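Local coordinates for Myo-inositol dehydrogenase (Corynebacterium glutamicum, PDB 3EUW) that catalyses the dehydrogenation of myo-inositol, probably with NAD+ as the hydride acceptor, at the interface of chains A and B. Sequence-based numbering; all coordinates share one arbitrary frame. Chains: chain A/B, Myo-inositol dehydrogenase.

Contact 1 and contact 2 are separate patches of one two-fold symmetric interface, their C-alpha centres about 25 Å apart. Both draw on strand 146-154: contact 1 takes A:Gln148 and B:Arg154, contact 2 takes B:Glu147 and B:Gln148. His232 also serves in both, as B:His232 in contact 1 and A:His232 in contact 2. Because each patch has a twin with the chains exchanged, the same strand is gripped repeatedly across the dimer. Contact 1 is a charged cluster; contact 2 centres on a histidine–glutamate hydrogen bond, with paired glutamines beside it. Together they join the sheet-forming parts of two subunits within the tetramer.

Contact 1: the interface of chains A and B. Residues chain A 148, 242, 244, 249; chain B 154, 232, 235, 240.
B:Arg154 reaches across to A:Gln148, A:Glu242 and A:Phe244, and this one guanidinium organises a patch in which the beta-sheets of two subunits meet. Its chain is extended from CG to NE, which carries the flat head well into chain A.

The charged contacts centre on A:Glu242. Its carboxylate oxygen OE2 receives both terminal nitrogens of B:Arg154 nearly along the C-O axis, NH2 at 2.8 Å and NH1 at 2.9 Å, with the carboxylate and guanidinium planes 80° apart. B:Arg240 takes the same carboxylate end-on, with one nitrogen for each oxygen: NH2 bonds OE2 at 3.2 Å, on the syn side but well out of the carboxylate plane, while NH1 reaches OE1 at 3.1 Å from above that plane. Glutamate suits this place because one extended acid can bridge two arginines. With CG anti to the backbone N (chi1 177°), A:Glu242 points its carboxylate at both, and three N-H groups converge on OE2. Two neighbouring cations would be expected to favour its ionised form.

Uncharged acceptors share the same guanidinium. NE and NH2 of B:Arg154 make a side-on grip on the amide oxygen OE1 of A:Gln148, NH2 lying 2.9 Å from it. Within chain B, the phenol OH of B:Tyr235 accepts a bond from B:Arg154 NH1 and so acts as a second-shell support.

Packing completes the patch. The A:Phe244 ring lies under the guanidinium, the two planes only 11° apart, a flat surface for a flat cation whose rim is occupied by acceptors. B:His232 and B:Tyr235 come to the edge of this ring. The selenomethionine A:Met249, its flexible chain bent, brings its methyl CE to 3.8 Å from B:Tyr235 CZ. Further down the arginine, methylene CD sits over the A:Phe244 face, 3.6 Å from the ring centroid.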
# COMPACT_ATOMS: atom_id res chain seq x y z
N GLN A 148 3.64 12.33 -19.82
CA GLN A 148 4.34 12.97 -18.71
C GLN A 148 5.23 11.95 -18.02
O GLN A 148 4.89 10.76 -17.94
CB GLN A 148 3.34 13.51 -17.69
CG GLN A 148 2.23 14.32 -18.29
CD GLN A 148 1.34 14.95 -17.23
OE1 GLN A 148 1.03 14.34 -16.20
NE2 GLN A 148 0.90 16.17 -17.50
N GLU A 242 7.36 8.15 -12.19
CA GLU A 242 6.00 7.96 -12.64
C GLU A 242 5.90 8.29 -14.13
O GLU A 242 6.33 9.36 -14.56
CB GLU A 242 5.09 8.88 -11.83
CG GLU A 242 3.63 8.86 -12.22
CD GLU A 242 2.82 9.93 -11.51
OE1 GLU A 242 3.05 10.18 -10.30
OE2 GLU A 242 1.93 10.53 -12.14
N PHE A 244 3.13 8.72 -17.09
CA PHE A 244 1.70 8.85 -17.34
C PHE A 244 1.43 8.92 -18.84
O PHE A 244 2.04 9.73 -19.55
CB PHE A 244 1.17 10.13 -16.67
CG PHE A 244 -0.29 10.40 -16.96
CD1 PHE A 244 -1.29 9.75 -16.25
CD2 PHE A 244 -0.66 11.30 -17.96
CE1 PHE A 244 -2.64 9.98 -16.53
CE2 PHE A 244 -2.02 11.54 -18.24
CZ PHE A 244 -3.00 10.88 -17.52
N MSE A 249 -1.09 4.82 -16.17
CA MSE A 249 0.14 5.26 -15.54
C MSE A 249 0.88 4.09 -14.95
O MSE A 249 0.27 3.13 -14.48
CB MSE A 249 -0.12 6.27 -14.42
CG MSE A 249 1.01 6.33 -13.35
SE MSE A 249 0.61 7.67 -12.03
CE MSE A 249 -0.81 6.80 -11.00
N ARG B 154 -5.15 15.61 -12.31
CA ARG B 154 -5.51 15.20 -13.65
C ARG B 154 -7.02 15.02 -13.75
O ARG B 154 -7.60 14.18 -13.04
CB ARG B 154 -4.78 13.91 -14.03
CG ARG B 154 -3.26 14.08 -14.02
CD ARG B 154 -2.53 12.84 -14.52
NE ARG B 154 -1.08 13.03 -14.56
CZ ARG B 154 -0.21 12.26 -13.92
NH1 ARG B 154 -0.65 11.25 -13.18
NH2 ARG B 154 1.09 12.48 -14.02
N HIS B 232 -6.84 14.87 -19.04
CA HIS B 232 -7.45 13.54 -19.10
C HIS B 232 -6.76 12.60 -18.14
O HIS B 232 -5.63 12.85 -17.72
CB HIS B 232 -7.47 12.95 -20.53
CG HIS B 232 -6.13 12.58 -21.07
ND1 HIS B 232 -5.97 11.90 -22.26
CD2 HIS B 232 -4.88 12.79 -20.59
CE1 HIS B 232 -4.68 11.71 -22.49
NE2 HIS B 232 -4.00 12.24 -21.49
N TYR B 235 -7.75 6.46 -15.12
CA TYR B 235 -8.17 5.80 -13.89
C TYR B 235 -9.04 6.64 -12.95
O TYR B 235 -9.40 6.20 -11.86
CB TYR B 235 -6.94 5.27 -13.14
CG TYR B 235 -5.83 6.29 -12.99
CD1 TYR B 235 -5.81 7.19 -11.93
CD2 TYR B 235 -4.83 6.39 -13.96
CE1 TYR B 235 -4.82 8.17 -11.84
CE2 TYR B 235 -3.84 7.36 -13.88
CZ TYR B 235 -3.84 8.25 -12.82
OH TYR B 235 -2.90 9.25 -12.77
N ARG B 240 -3.50 14.28 -6.13
CA ARG B 240 -2.51 14.00 -5.11
C ARG B 240 -1.75 15.24 -4.69
O ARG B 240 -1.59 16.20 -5.45
CB ARG B 240 -1.56 12.91 -5.60
CG ARG B 240 -2.17 11.51 -5.52
CD ARG B 240 -1.31 10.50 -6.30
NE ARG B 240 -1.26 10.81 -7.73
CZ ARG B 240 -0.18 10.66 -8.50
NH1 ARG B 240 0.96 10.19 -7.98
NH2 ARG B 240 -0.24 10.96 -9.79

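Contact 2: the interface of chains A and B. Residues chain A 199-200, 212, 232; chain B 147-148, 222, 246.
A:His232 and B:Glu147 approach end to edge, imidazole and carboxylate turned only 15° from coplanar, in a patch of the two-fold symmetric interface that joins the start of strand 146-154 in one subunit to loops of its identical partner. The ring nitrogen NE2 of A:His232 donates to B:Glu147 OE1 on its syn lone pair, across 2.7 Å and nearly straight (170° at the hydrogen). Glutamate suits the place because its extended chain carries the acid across the interface, and histidine because its ring offers an N-H in its own plane. The nearby carboxylate would be expected to favour the protonated imidazole.

A:Phe200 lies against one face of the imidazole. A:His232 ND1 lies over the centre of the A:Phe200 ring, 3.3 Å above that plane; the two rings lie nearly parallel, which probably steadies the imidazole. CG of A:His232 stands between the backbone N and the carbonyl carbon (chi1 69°), a setting that lays the ring against the phenylalanine while NE2 faces the partner chain. B:Ser246 adds backbone packing beside the imidazole, its CA 3.9 Å from A:His232 CE1.

A:Val199 crosses the B:Glu147 chain at a slant, its methyl CG2 3.6 Å from the carboxylate carbon CD. This branched side chain covers the acid's apolar stem.

A:Gln212 and B:Gln148 lie antiparallel alongside each other, their amides nearly parallel. As modelled, A:Gln212 OE1 sits 2.9 Å from the carbonyl O of B:Gly222, two atoms that can only accept, hence a clash, and its NE2 lies near B:Gln148 NE2, two donors. The amide orientation is therefore doubtful; exchanging its O and N would probably give hydrogen bonds at both ends. The bridging water lies 2.6 Å from B:Glu147 OE2 and 2.7 Å from the backbone O of A:Val199.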
# COMPACT_ATOMS: atom_id res chain seq x y z
N VAL A 199 17.24 26.21 0.55
CA VAL A 199 16.40 26.16 1.75
C VAL A 199 16.94 25.59 3.06
O VAL A 199 16.28 25.75 4.09
CB VAL A 199 15.09 25.40 1.46
CG1 VAL A 199 14.36 26.06 0.32
CG2 VAL A 199 15.39 23.92 1.13
N PHE A 200 18.09 24.92 3.06
CA PHE A 200 18.58 24.36 4.32
C PHE A 200 20.07 24.31 4.52
O PHE A 200 20.54 24.45 5.65
CB PHE A 200 18.01 22.95 4.53
CG PHE A 200 18.69 21.88 3.71
CD1 PHE A 200 19.83 21.24 4.19
CD2 PHE A 200 18.20 21.53 2.46
CE1 PHE A 200 20.47 20.25 3.43
CE2 PHE A 200 18.83 20.55 1.69
CZ PHE A 200 19.96 19.90 2.18
N GLN A 212 18.23 22.28 -3.73
CA GLN A 212 17.00 21.72 -4.28
C GLN A 212 16.65 22.38 -5.62
O GLN A 212 16.78 23.60 -5.79
CB GLN A 212 15.82 21.82 -3.30
CG GLN A 212 15.26 23.21 -3.07
CD GLN A 212 13.96 23.21 -2.26
OE1 GLN A 212 13.33 24.25 -2.07
NE2 GLN A 212 13.56 22.04 -1.80
N HIS A 232 18.65 16.50 0.67
CA HIS A 232 18.49 15.76 1.92
C HIS A 232 17.12 15.09 1.95
O HIS A 232 16.21 15.48 1.21
CB HIS A 232 18.73 16.62 3.17
CG HIS A 232 17.69 17.67 3.43
ND1 HIS A 232 17.74 18.50 4.53
CD2 HIS A 232 16.56 18.00 2.76
CE1 HIS A 232 16.69 19.31 4.52
NE2 HIS A 232 15.96 19.02 3.46
N GLU B 147 9.68 22.63 2.48
CA GLU B 147 10.64 22.96 1.43
C GLU B 147 10.11 22.75 -0.00
O GLU B 147 10.43 23.52 -0.92
CB GLU B 147 11.93 22.16 1.64
CG GLU B 147 12.56 22.41 3.02
CD GLU B 147 13.74 21.50 3.30
OE1 GLU B 147 13.85 20.43 2.67
OE2 GLU B 147 14.56 21.87 4.18
N GLN B 148 9.30 21.71 -0.19
CA GLN B 148 8.74 21.42 -1.49
C GLN B 148 7.28 21.01 -1.35
O GLN B 148 6.88 20.38 -0.36
CB GLN B 148 9.49 20.28 -2.18
CG GLN B 148 10.99 20.48 -2.29
CD GLN B 148 11.69 19.35 -3.05
OE1 GLN B 148 11.26 18.20 -3.02
NE2 GLN B 148 12.78 19.69 -3.71
N GLY B 222 12.35 30.41 -0.45
CA GLY B 222 12.98 29.36 -1.24
C GLY B 222 12.15 28.09 -1.37
O GLY B 222 12.66 27.07 -1.84
N SER B 246 12.01 19.53 5.92
CA SER B 246 13.32 19.19 6.46
C SER B 246 13.31 18.00 7.43
O SER B 246 14.34 17.37 7.64
CB SER B 246 13.93 20.42 7.16
OG SER B 246 13.09 20.90 8.20
O HOH W 1 14.74 24.07 5.63